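Local structure of DNA-binding protein (Sulfolobus solfataricus, 3IRB) at residues 34-39 / 56-61. The protein is of uncharacterized function, but its zinc-ribbon and OB-fold architecture points to a potential role in binding acyl-CoA. Numbering follows the deposited sequence. Where two conformers were deposited one is given.
Sequences EQFFNG and IFVPAR. With SO4 (sulfate ion), chain G.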
loop_
_atom_site.group_PDB
_atom_site.type_symbol
_atom_site.label_atom_id
_atom_site.label_comp_id
_atom_site.label_asym_id
_atom_site.label_seq_id
_atom_site.Cartn_x
_atom_site.Cartn_y
_atom_site.Cartn_z
ATOM N N GLU A 34 -5.233 -8.959 10.592
ATOM C CA GLU A 34 -6.658 -8.810 10.811
ATOM C C GLU A 34 -7.002 -7.332 11.103
ATOM O O GLU A 34 -7.941 -6.808 10.518
ATOM C CB GLU A 34 -7.178 -9.766 11.900
ATOM N N GLN A 35 -6.219 -6.662 11.949
ATOM C CA GLN A 35 -6.432 -5.237 12.243
ATOM C C GLN A 35 -6.303 -4.410 10.977
ATOM O O GLN A 35 -7.091 -3.512 10.732
ATOM C CB GLN A 35 -5.401 -4.687 13.233
ATOM C CG GLN A 35 -5.614 -5.041 14.693
ATOM C CD GLN A 35 -6.972 -4.602 15.218
ATOM O OE1 GLN A 35 -7.310 -3.423 15.197
ATOM N NE2 GLN A 35 -7.755 -5.561 15.684
ATOM N N PHE A 36 -5.283 -4.696 10.194
ATOM C CA PHE A 36 -5.085 -3.950 8.956
ATOM C C PHE A 36 -6.289 -4.050 8.028
ATOM O O PHE A 36 -6.813 -3.039 7.576
ATOM C CB PHE A 36 -3.823 -4.407 8.236
ATOM C CG PHE A 36 -3.568 -3.663 6.981
ATOM C CD1 PHE A 36 -3.172 -2.325 7.014
ATOM C CD2 PHE A 36 -3.741 -4.290 5.754
ATOM C CE1 PHE A 36 -2.962 -1.636 5.825
ATOM C CE2 PHE A 36 -3.523 -3.625 4.578
ATOM C CZ PHE A 36 -3.150 -2.300 4.598
ATOM N N PHE A 37 -6.697 -5.272 7.698
ATOM C CA PHE A 37 -7.790 -5.462 6.728
ATOM C C PHE A 37 -9.151 -5.024 7.275
ATOM O O PHE A 37 -9.987 -4.507 6.530
ATOM C CB PHE A 37 -7.805 -6.898 6.184
ATOM C CG PHE A 37 -6.692 -7.129 5.199
ATOM C CD1 PHE A 37 -6.802 -6.638 3.891
ATOM C CD2 PHE A 37 -5.499 -7.681 5.607
ATOM C CE1 PHE A 37 -5.759 -6.769 3.013
ATOM C CE2 PHE A 37 -4.464 -7.821 4.730
ATOM C CZ PHE A 37 -4.586 -7.368 3.439
ATOM N N ASN A 38 -9.369 -5.209 8.577
ATOM C CA ASN A 38 -10.527 -4.596 9.214
ATOM C C ASN A 38 -10.511 -3.081 9.113
ATOM O O ASN A 38 -11.551 -2.466 8.871
ATOM C CB ASN A 38 -10.642 -5.020 10.684
ATOM C CG ASN A 38 -11.162 -6.425 10.832
ATOM O OD1 ASN A 38 -11.690 -7.002 9.876
ATOM N ND2 ASN A 38 -11.016 -6.995 12.031
ATOM N N GLY A 39 -9.345 -2.486 9.300
ATOM C CA GLY A 39 -9.172 -1.029 9.156
ATOM C C GLY A 39 -9.564 -0.533 7.772
ATOM O O GLY A 39 -10.240 0.486 7.638
ATOM N N ILE A 56 6.922 2.540 13.411
ATOM C CA ILE A 56 5.561 2.289 13.005
ATOM C C ILE A 56 5.598 1.614 11.637
ATOM O O ILE A 56 6.286 2.090 10.768
ATOM C CB ILE A 56 4.753 3.597 12.943
ATOM C CG1 ILE A 56 4.658 4.242 14.334
ATOM C CG2 ILE A 56 3.361 3.319 12.447
ATOM C CD1 ILE A 56 4.040 5.667 14.321
ATOM N N PHE A 57 4.903 0.476 11.500
ATOM C CA PHE A 57 4.945 -0.331 10.292
ATOM C C PHE A 57 3.601 -0.285 9.609
ATOM O O PHE A 57 2.563 -0.384 10.263
ATOM C CB PHE A 57 5.252 -1.800 10.581
ATOM C CG PHE A 57 6.560 -2.020 11.274
ATOM C CD1 PHE A 57 7.729 -2.169 10.534
ATOM C CD2 PHE A 57 6.628 -2.024 12.661
ATOM C CE1 PHE A 57 8.939 -2.366 11.137
ATOM C CE2 PHE A 57 7.850 -2.218 13.285
ATOM C CZ PHE A 57 9.017 -2.395 12.522
ATOM N N VAL A 58 3.624 -0.188 8.286
ATOM C CA VAL A 58 2.412 -0.330 7.488
ATOM C C VAL A 58 2.734 -1.310 6.344
ATOM O O VAL A 58 3.807 -1.227 5.760
ATOM C CB VAL A 58 1.916 1.038 6.962
ATOM C CG1 VAL A 58 2.869 1.629 5.889
ATOM C CG2 VAL A 58 0.461 0.928 6.470
ATOM N N PRO A 59 1.842 -2.293 6.080
ATOM C CA PRO A 59 0.671 -2.685 6.872
ATOM C C PRO A 59 1.100 -3.130 8.273
ATOM O O PRO A 59 2.285 -3.421 8.503
ATOM C CB PRO A 59 0.073 -3.868 6.097
ATOM C CG PRO A 59 0.580 -3.657 4.667
ATOM C CD PRO A 59 1.948 -3.059 4.827
ATOM N N ALA A 60 0.172 -3.068 9.211
ATOM C CA ALA A 60 0.441 -3.464 10.589
ATOM C C ALA A 60 1.123 -4.831 10.651
ATOM O O ALA A 60 0.798 -5.751 9.894
ATOM C CB ALA A 60 -0.827 -3.494 11.375
ATOM N N ARG A 61 2.056 -4.990 11.572
ATOM C CA ARG A 61 2.672 -6.277 11.752
ATOM C C ARG A 61 2.804 -6.634 13.215
ATOM O O ARG A 61 2.773 -5.772 14.074
ATOM C CB ARG A 61 4.001 -6.355 10.998
ATOM C CG ARG A 61 5.078 -5.473 11.473
ATOM C CD ARG A 61 6.379 -5.770 10.699
ATOM N NE ARG A 61 6.445 -5.181 9.372
ATOM C CZ ARG A 61 7.573 -5.069 8.663
ATOM N NH1 ARG A 61 8.735 -5.497 9.161
ATOM N NH2 ARG A 61 7.556 -4.505 7.467
HETATM S S SO4 G . 11.621 -5.306 6.881
HETATM O O1 SO4 G . 12.624 -4.268 7.090
HETATM O O2 SO4 G . 11.587 -6.173 8.068
HETATM O O3 SO4 G . 11.930 -6.064 5.685
HETATM O O4 SO4 G . 10.339 -4.668 6.651
#
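Phe36 lays one face of its ring against Pro59 in a CH-pi contact: Pro59 CB stands 3.5 Å from the centroid of the Phe36 ring, only 5° off the normal. All six ring carbons are therefore almost equally far from CB, and Pro59 CG reaches just the outer end, 4.0 Å from Phe36 CZ. The Ala60 methyl closes the base of the side chain, its CB 4.4 Å from Phe36 CB. No hydrogen bond crosses; the contact is apolar and buried. With CG anti to the backbone N (chi1 -179°), Phe36 projects from its helix onto the loop that follows strand 56-58, where a cis peptide bond precedes Pro59. The edge of the Phe36 ring is set against a face of Phe37, with Phe36 CD2 3.7 Å above the centre of the Phe37 ring. Shortening Phe36 to an alanine is likely to open a gap over Pro59 and take away the aromatic face that its CB packs on. Farther along, Arg61 CD lies over the rim of the Phe57 ring, Phe57 CD1 stands 3.4 Å above the centre of the Arg61 guanidinium plane, and NH1 and NH2 grip a sulfate, probably from the crystallisation liquor. The contact joins helix 30-41 to the end of strand 56-58 and the loop after it, in the zinc-ribbon part of the chain. Leu117 of strand 114-123 touches both Phe36 and Pro59, Tyr74 of strand 69-76 meets Ala60, and Tyr27 of helix 12-28 touches Pro59 and Phe37.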